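Local coordinates for methyltransferase (Thermus thermophilus, PDB 1WS6), which probably transfers methyl groups from S-adenosylmethionine, perhaps to ribosomal RNA, as RsmD-like relatives do, at residues 34-39 with 60-65; 45-48 with 54-57; 129-134 with 141-146. One frame throughout, in Å; residues are numbered along the deposited sequence.

How the contacts relate
Contact 2 lies near the centre of the molecule, while contacts 1 and 3 sit farther out, although buried side chains carry much of both. Contacts 1 and 2 share helix 54-61: contact 2 uses its N-terminal part against strand 44-48, contact 1 the turn that follows its last residues, against the end of helix 25-38. They meet where Glu65 O comes 2.9 Å from Phe45 N. Contact 3 joins helix 126-134 to strand 141-148 in the other half of the same sheet and touches contact 1 through Tyr39 and Leu142. The chemistry shifts accordingly: a salt bridge beside an indole in contact 1, a weak carboxylate-amide bond with apolar packing in contact 2, and purely apolar packing across contact 3.

Contact 1 of 3, residues 34-39 with 60-65; sequences YLRLRY and ASEGWE
Glu62 receives the guanidinium group of Arg36 on one oxygen, OE1, which accepts a hydrogen bond from Arg36 NH2 at 3.1 Å and a weak one from Arg36 NE at 3.4 Å. The salt bridge is bent, with an N-H...O angle of 142° at NH2, and this donor meets OE1 from above the carboxylate plane. A bend at chi3 (71°) turns the NE/NH2 edge of Arg36 to Glu62, while NH1 forms a second salt bridge with Asp33. Because OE2 of Glu62 lies close to the carboxylate of Glu58, the arginine probably offsets repulsion there. With an alanine here, Glu62 would probably face Glu58 without this countercharge, and Asp33 would lose a salt-bridge partner. Alongside this polar pair, the benzo rim of Trp64 rests against Tyr39, with Trp64 CH2 3.6 Å from Tyr39 CB; the rings are obliquely placed. Leu35 O comes to the indole edge but is engaged by Tyr39 N at 2.8 Å. Tyr39 OH is bonded to Gly140 O, and Arg42 serves the carbonyls of both segments, NH1 to Tyr39 O and NE to Glu62 O. Gly63, at positive phi, gives its N-H to Ala60 O at 3.1 Å, part of the Schellman motif that ends helix 54-61 and turns the chain into strand 65-69 of a Rossmann-like beta-alpha-beta unit.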
loop_
_atom_site.group_PDB
_atom_site.type_symbol
_atom_site.label_atom_id
_atom_site.label_comp_id
_atom_site.label_asym_id
_atom_site.label_seq_id
_atom_site.Cartn_x
_atom_site.Cartn_y
_atom_site.Cartn_z
ATOM N N TYR A 34 11.070 7.876 4.045
ATOM C CA TYR A 34 10.338 9.133 4.025
ATOM C C TYR A 34 9.170 9.128 5.003
ATOM O O TYR A 34 8.995 10.059 5.780
ATOM C CB TYR A 34 9.805 9.395 2.620
ATOM C CG TYR A 34 8.968 10.644 2.525
ATOM C CD1 TYR A 34 9.551 11.903 2.628
ATOM C CD2 TYR A 34 7.590 10.570 2.367
ATOM C CE1 TYR A 34 8.790 13.050 2.578
ATOM C CE2 TYR A 34 6.819 11.715 2.318
ATOM C CZ TYR A 34 7.426 12.951 2.425
ATOM O OH TYR A 34 6.664 14.096 2.396
ATOM N N LEU A 35 8.373 8.066 4.960
ATOM C CA LEU A 35 7.206 7.942 5.817
ATOM C C LEU A 35 7.481 7.988 7.312
ATOM O O LEU A 35 6.724 8.608 8.053
ATOM C CB LEU A 35 6.440 6.665 5.473
ATOM C CG LEU A 35 5.220 6.836 4.565
ATOM C CD1 LEU A 35 5.401 8.027 3.641
ATOM C CD2 LEU A 35 5.012 5.556 3.774
ATOM N N ARG A 36 8.539 7.335 7.777
ATOM C CA ARG A 36 8.804 7.381 9.209
ATOM C C ARG A 36 9.387 8.754 9.564
ATOM O O ARG A 36 9.251 9.234 10.687
ATOM C CB ARG A 36 9.740 6.241 9.634
ATOM C CG ARG A 36 11.210 6.430 9.326
ATOM C CD ARG A 36 12.021 5.246 9.884
ATOM N NE ARG A 36 11.779 4.027 9.121
ATOM C CZ ARG A 36 12.422 3.716 8.000
ATOM N NH1 ARG A 36 13.352 4.532 7.526
ATOM N NH2 ARG A 36 12.124 2.607 7.340
ATOM N N LEU A 37 10.010 9.397 8.585
ATOM C CA LEU A 37 10.578 10.719 8.794
ATOM C C LEU A 37 9.443 11.747 8.861
ATOM O O LEU A 37 9.469 12.668 9.684
ATOM C CB LEU A 37 11.531 11.063 7.645
ATOM C CG LEU A 37 12.373 12.339 7.724
ATOM C CD1 LEU A 37 11.498 13.580 7.590
ATOM C CD2 LEU A 37 13.124 12.351 9.042
ATOM N N ARG A 38 8.439 11.578 8.002
ATOM C CA ARG A 38 7.321 12.509 7.960
ATOM C C ARG A 38 6.209 12.224 8.959
ATOM O O ARG A 38 5.475 13.129 9.346
ATOM C CB ARG A 38 6.737 12.568 6.544
ATOM C CG ARG A 38 5.486 13.432 6.438
ATOM C CD ARG A 38 5.209 13.907 5.013
ATOM N NE ARG A 38 3.957 14.660 4.960
ATOM C CZ ARG A 38 3.540 15.370 3.918
ATOM N NH1 ARG A 38 4.270 15.438 2.816
ATOM N NH2 ARG A 38 2.387 16.017 3.982
ATOM N N TYR A 39 6.093 10.972 9.384
ATOM C CA TYR A 39 5.054 10.569 10.326
ATOM C C TYR A 39 5.634 9.754 11.464
ATOM O O TYR A 39 5.428 8.544 11.551
ATOM C CB TYR A 39 3.996 9.746 9.604
ATOM C CG TYR A 39 3.293 10.510 8.523
ATOM C CD1 TYR A 39 2.441 11.565 8.834
ATOM C CD2 TYR A 39 3.477 10.185 7.190
ATOM C CE1 TYR A 39 1.786 12.279 7.842
ATOM C CE2 TYR A 39 2.827 10.891 6.186
ATOM C CZ TYR A 39 1.982 11.939 6.519
ATOM O OH TYR A 39 1.339 12.639 5.523
ATOM N N ALA A 60 2.906 -2.346 8.703
ATOM C CA ALA A 60 2.562 -2.967 9.970
ATOM C C ALA A 60 3.815 -3.202 10.788
ATOM O O ALA A 60 3.855 -2.911 11.979
ATOM C CB ALA A 60 1.849 -4.277 9.732
ATOM N N SER A 61 4.848 -3.722 10.139
ATOM C CA SER A 61 6.099 -4.002 10.816
ATOM C C SER A 61 6.734 -2.736 11.353
ATOM O O SER A 61 7.507 -2.776 12.306
ATOM C CB SER A 61 7.080 -4.683 9.862
ATOM O OG SER A 61 8.325 -4.914 10.498
ATOM N N GLU A 62 6.405 -1.605 10.746
ATOM C CA GLU A 62 7.005 -0.361 11.180
ATOM C C GLU A 62 6.158 0.463 12.126
ATOM O O GLU A 62 6.428 1.639 12.336
ATOM C CB GLU A 62 7.437 0.466 9.964
ATOM C CG GLU A 62 8.685 -0.111 9.302
ATOM C CD GLU A 62 9.194 0.707 8.132
ATOM O OE1 GLU A 62 9.255 1.955 8.232
ATOM O OE2 GLU A 62 9.557 0.087 7.110
ATOM N N GLY A 63 5.142 -0.164 12.706
ATOM C CA GLY A 63 4.304 0.534 13.662
ATOM C C GLY A 63 3.008 1.150 13.176
ATOM O O GLY A 63 2.319 1.813 13.951
ATOM N N TRP A 64 2.666 0.956 11.908
ATOM C CA TRP A 64 1.415 1.496 11.381
ATOM C C TRP A 64 0.285 0.524 11.670
ATOM O O TRP A 64 0.523 -0.668 11.845
ATOM C CB TRP A 64 1.488 1.677 9.869
ATOM C CG TRP A 64 2.433 2.720 9.429
ATOM C CD1 TRP A 64 3.779 2.594 9.255
ATOM C CD2 TRP A 64 2.113 4.080 9.153
ATOM N NE1 TRP A 64 4.321 3.805 8.883
ATOM C CE2 TRP A 64 3.314 4.733 8.818
ATOM C CE3 TRP A 64 0.927 4.814 9.163
ATOM C CZ2 TRP A 64 3.359 6.085 8.499
ATOM C CZ3 TRP A 64 0.974 6.150 8.846
ATOM C CH2 TRP A 64 2.179 6.775 8.519
ATOM N N GLU A 65 -0.937 1.041 11.730
ATOM C CA GLU A 65 -2.119 0.206 11.931
ATOM C C GLU A 65 -2.551 -0.023 10.478
ATOM O O GLU A 65 -3.225 0.812 9.871
ATOM C CB GLU A 65 -3.201 0.974 12.698
ATOM C CG GLU A 65 -4.324 0.087 13.222
ATOM C CD GLU A 65 -5.490 0.876 13.813
ATOM O OE1 GLU A 65 -5.233 1.834 14.579
ATOM O OE2 GLU A 65 -6.657 0.525 13.518
#

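Contact 2 of 3, residues 45-48 with 54-57; sequences FLDP and AVGL. Unlike the reference sequence in segment 45-48: Pro48 (reference Leu).
Asp47, on strand 45-48, and Gly56, in helix 54-61, bring their CA atoms to 5.6 Å, the nearest backbone approach between the two segments. The Asp47 carboxylate spans the gap: OD2 accepts a weak hydrogen bond from Gly56 N at 3.1 Å, with an N-H...O angle of only 121°. The same oxygen is set close to a methyl of Val55, CG1, at a spacing too short to be taken at face value. The Asp47 side chain extends from the strand with CG anti to the backbone N (chi1 175°), which carries the carboxylate to the helix. A beta carbon on Gly56 would clash with Asp47 OD2, so glycine lets the backbone N-H sit this near the acid. Strand, glycine-rich turn and helix together form the opening of a Rossmann-like beta-alpha-beta unit, and Gly56 follows Gly51 and Gly53 in a GxGxxG-like pattern; in related methyltransferases this region contributes to the S-adenosylmethionine site, and it probably does so here. Two residues before the acid, Phe45 points to the same side of the sheet. Its CZ meets Val55 CG2 at 3.9 Å, the valine lying roughly perpendicular to the phenylalanine, while Phe45 CE1 lies 4.3 Å from Gly56 CA. Phe115 of strand 111-116 touches both Phe45 and Val55, extending the apolar patch across the sheet, where Phe45 and Asp47 also form backbone hydrogen bonds with Val67 of strand 65-69.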
loop_
_atom_site.group_PDB
_atom_site.type_symbol
_atom_site.label_atom_id
_atom_site.label_comp_id
_atom_site.label_asym_id
_atom_site.label_seq_id
_atom_site.Cartn_x
_atom_site.Cartn_y
_atom_site.Cartn_z
ATOM N N PHE A 45 -2.577 3.008 8.063
ATOM C CA PHE A 45 -2.083 2.827 6.701
ATOM C C PHE A 45 -3.059 1.951 5.914
ATOM O O PHE A 45 -3.433 0.877 6.362
ATOM C CB PHE A 45 -0.688 2.181 6.778
ATOM C CG PHE A 45 0.053 2.125 5.464
ATOM C CD1 PHE A 45 -0.202 1.125 4.543
ATOM C CD2 PHE A 45 1.028 3.060 5.170
ATOM C CE1 PHE A 45 0.501 1.058 3.363
ATOM C CE2 PHE A 45 1.742 3.004 3.989
ATOM C CZ PHE A 45 1.479 2.003 3.085
ATOM N N LEU A 46 -3.462 2.418 4.738
ATOM C CA LEU A 46 -4.416 1.704 3.893
ATOM C C LEU A 46 -3.707 1.175 2.654
ATOM O O LEU A 46 -3.048 1.930 1.938
ATOM C CB LEU A 46 -5.545 2.659 3.465
ATOM C CG LEU A 46 -6.921 2.130 3.011
ATOM C CD1 LEU A 46 -7.402 2.883 1.776
ATOM C CD2 LEU A 46 -6.844 0.642 2.718
ATOM N N ASP A 47 -3.833 -0.117 2.392
ATOM C CA ASP A 47 -3.179 -0.693 1.221
ATOM C C ASP A 47 -4.129 -1.513 0.368
ATOM O O ASP A 47 -4.226 -2.729 0.516
ATOM C CB ASP A 47 -1.981 -1.551 1.640
ATOM C CG ASP A 47 -1.321 -2.273 0.459
ATOM O OD1 ASP A 47 -1.486 -1.835 -0.699
ATOM O OD2 ASP A 47 -0.617 -3.282 0.692
ATOM N N PRO A 48 -4.863 -0.844 -0.527
ATOM C CA PRO A 48 -5.820 -1.490 -1.435
ATOM C C PRO A 48 -4.967 -2.103 -2.543
ATOM O O PRO A 48 -3.942 -1.532 -2.922
ATOM C CB PRO A 48 -6.666 -0.324 -1.928
ATOM C CG PRO A 48 -5.653 0.799 -1.989
ATOM C CD PRO A 48 -4.822 0.614 -0.734
ATOM N N ALA A 54 3.419 -7.180 0.545
ATOM C CA ALA A 54 4.729 -6.545 0.680
ATOM C C ALA A 54 4.720 -5.153 1.315
ATOM O O ALA A 54 5.396 -4.909 2.315
ATOM C CB ALA A 54 5.419 -6.491 -0.668
ATOM N N VAL A 55 3.948 -4.237 0.747
ATOM C CA VAL A 55 3.910 -2.883 1.273
ATOM C C VAL A 55 3.084 -2.733 2.552
ATOM O O VAL A 55 3.534 -2.110 3.512
ATOM C CB VAL A 55 3.423 -1.885 0.180
ATOM C CG1 VAL A 55 2.042 -2.296 -0.332
ATOM C CG2 VAL A 55 3.403 -0.466 0.741
ATOM N N GLY A 56 1.893 -3.316 2.580
ATOM C CA GLY A 56 1.063 -3.214 3.769
ATOM C C GLY A 56 1.676 -3.871 5.007
ATOM O O GLY A 56 1.496 -3.391 6.133
ATOM N N LEU A 57 2.381 -4.983 4.817
ATOM C CA LEU A 57 3.002 -5.661 5.946
ATOM C C LEU A 57 4.226 -4.882 6.420
ATOM O O LEU A 57 4.589 -4.923 7.603
ATOM C CB LEU A 57 3.394 -7.088 5.566
ATOM C CG LEU A 57 2.195 -8.027 5.388
ATOM C CD1 LEU A 57 2.663 -9.423 4.975
ATOM C CD2 LEU A 57 1.421 -8.095 6.701
#

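Contact 3 of 3, residues 129-134 with 141-146; sequences GELLAS and GLYVLQ
Tyr143 projects from its strand into the side of helix 129-134 and is met there by two consecutive leucines in different ways. Leu132 lays CD2 over one face of the ring, 4.0 Å from the centroid and 26° off the normal, a CH-pi contact displaced to the CB end, where Leu132 CD2 is 3.6 Å from Tyr143 CG. Leu131 instead approaches in the ring plane, its CD2 methyl at the edge and 3.3 Å from Tyr143 CE2. The difference follows from the first torsions: in Leu131 CG lies opposite the backbone N (chi1 -154°), directing both methyls at the sheet, whereas in Leu132 CG stands beside N and opposite the carbonyl carbon, bringing one methyl across the tyrosine. The other methyl of Leu131, CD1, passes on to Leu145 CD2 at 4.1 Å, the two leucines passing each other antiparallel. The phenol runs alongside the carbonyls of Leu131 and Leu132, and its OH is hydrogen-bonded with Val137 N. Close by, Ser134 OG donates to Leu131 O at 2.7 Å, in the carbonyl plane, and also bonds with Leu136 N, linking Leu131 to the residues after Ser134. The axes of segments 129-134 and 141-146 run nearly antiparallel (172°) and approach to 9.9 Å, as expected where a helix returns the chain between two parallel strands, here 111-116 and 141-148, in a beta-alpha-beta crossover of the Rossmann-like methyltransferase fold.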
loop_
_atom_site.group_PDB
_atom_site.type_symbol
_atom_site.label_atom_id
_atom_site.label_comp_id
_atom_site.label_asym_id
_atom_site.label_seq_id
_atom_site.Cartn_x
_atom_site.Cartn_y
_atom_site.Cartn_z
ATOM N N GLY A 129 -8.019 8.102 -9.298
ATOM C CA GLY A 129 -9.081 9.085 -9.193
ATOM C C GLY A 129 -10.117 8.666 -8.173
ATOM O O GLY A 129 -10.580 9.477 -7.376
ATOM N N GLU A 130 -10.479 7.388 -8.192
ATOM C CA GLU A 130 -11.460 6.852 -7.253
ATOM C C GLU A 130 -10.942 6.910 -5.817
ATOM O O GLU A 130 -11.679 7.267 -4.897
ATOM C CB GLU A 130 -11.798 5.405 -7.623
ATOM C CG GLU A 130 -12.590 5.278 -8.916
ATOM C CD GLU A 130 -14.041 5.736 -8.772
ATOM O OE1 GLU A 130 -14.711 5.904 -9.816
ATOM O OE2 GLU A 130 -14.520 5.917 -7.625
ATOM N N LEU A 131 -9.675 6.556 -5.625
ATOM C CA LEU A 131 -9.083 6.581 -4.291
ATOM C C LEU A 131 -9.098 8.020 -3.782
ATOM O O LEU A 131 -9.551 8.296 -2.672
ATOM C CB LEU A 131 -7.640 6.086 -4.344
ATOM C CG LEU A 131 -7.015 5.459 -3.093
ATOM C CD1 LEU A 131 -5.508 5.624 -3.183
ATOM C CD2 LEU A 131 -7.539 6.105 -1.823
ATOM N N LEU A 132 -8.603 8.936 -4.608
ATOM C CA LEU A 132 -8.551 10.347 -4.247
ATOM C C LEU A 132 -9.928 10.908 -3.902
ATOM O O LEU A 132 -10.051 11.735 -3.004
ATOM C CB LEU A 132 -7.929 11.148 -5.394
ATOM C CG LEU A 132 -6.554 10.608 -5.807
ATOM C CD1 LEU A 132 -6.165 11.127 -7.177
ATOM C CD2 LEU A 132 -5.525 10.983 -4.765
ATOM N N ALA A 133 -10.959 10.446 -4.601
ATOM C CA ALA A 133 -12.321 10.920 -4.366
ATOM C C ALA A 133 -12.959 10.362 -3.091
ATOM O O ALA A 133 -13.851 10.988 -2.519
ATOM C CB ALA A 133 -13.199 10.583 -5.569
ATOM N N SER A 134 -12.507 9.188 -2.655
ATOM C CA SER A 134 -13.047 8.551 -1.455
ATOM C C SER A 134 -12.893 9.451 -0.240
ATOM O O SER A 134 -13.678 9.367 0.698
ATOM C CB SER A 134 -12.329 7.227 -1.170
ATOM O OG SER A 134 -11.070 7.444 -0.545
ATOM N N GLY A 141 -2.456 13.904 5.856
ATOM C CA GLY A 141 -2.004 12.615 5.362
ATOM C C GLY A 141 -1.547 12.598 3.917
ATOM O O GLY A 141 -1.428 13.643 3.276
ATOM N N LEU A 142 -1.306 11.394 3.405
ATOM C CA LEU A 142 -0.841 11.201 2.036
ATOM C C LEU A 142 -1.516 10.101 1.243
ATOM O O LEU A 142 -1.938 9.089 1.797
ATOM C CB LEU A 142 0.644 10.863 2.018
ATOM C CG LEU A 142 1.701 11.947 2.072
ATOM C CD1 LEU A 142 3.065 11.280 2.021
ATOM C CD2 LEU A 142 1.511 12.913 0.904
ATOM N N TYR A 143 -1.601 10.328 -0.066
ATOM C CA TYR A 143 -2.106 9.351 -1.022
ATOM C C TYR A 143 -0.843 9.084 -1.828
ATOM O O TYR A 143 -0.246 10.011 -2.380
ATOM C CB TYR A 143 -3.171 9.919 -1.972
ATOM C CG TYR A 143 -4.556 10.065 -1.384
ATOM C CD1 TYR A 143 -4.992 11.286 -0.881
ATOM C CD2 TYR A 143 -5.427 8.981 -1.326
ATOM C CE1 TYR A 143 -6.251 11.425 -0.340
ATOM C CE2 TYR A 143 -6.696 9.110 -0.781
ATOM C CZ TYR A 143 -7.099 10.335 -0.289
ATOM O OH TYR A 143 -8.340 10.475 0.277
ATOM N N VAL A 144 -0.408 7.836 -1.866
ATOM C CA VAL A 144 0.783 7.491 -2.617
ATOM C C VAL A 144 0.379 6.538 -3.722
ATOM O O VAL A 144 -0.210 5.490 -3.466
ATOM C CB VAL A 144 1.830 6.811 -1.731
ATOM C CG1 VAL A 144 3.048 6.447 -2.572
ATOM C CG2 VAL A 144 2.213 7.737 -0.577
ATOM N N LEU A 145 0.714 6.898 -4.951
ATOM C CA LEU A 145 0.350 6.082 -6.094
ATOM C C LEU A 145 1.596 5.554 -6.814
ATOM O O LEU A 145 2.479 6.334 -7.166
ATOM C CB LEU A 145 -0.507 6.940 -7.035
ATOM C CG LEU A 145 -1.455 7.903 -6.274
ATOM C CD1 LEU A 145 -2.106 8.913 -7.219
ATOM C CD2 LEU A 145 -2.525 7.101 -5.551
ATOM N N GLN A 146 1.693 4.237 -7.000
ATOM C CA GLN A 146 2.838 3.667 -7.712
ATOM C C GLN A 146 2.365 3.333 -9.115
ATOM O O GLN A 146 1.261 2.839 -9.295
ATOM C CB GLN A 146 3.365 2.395 -7.040
ATOM C CG GLN A 146 4.520 1.762 -7.818
ATOM C CD GLN A 146 4.994 0.431 -7.240
ATOM O OE1 GLN A 146 5.176 -0.547 -7.974
ATOM N NE2 GLN A 146 5.213 0.393 -5.926
#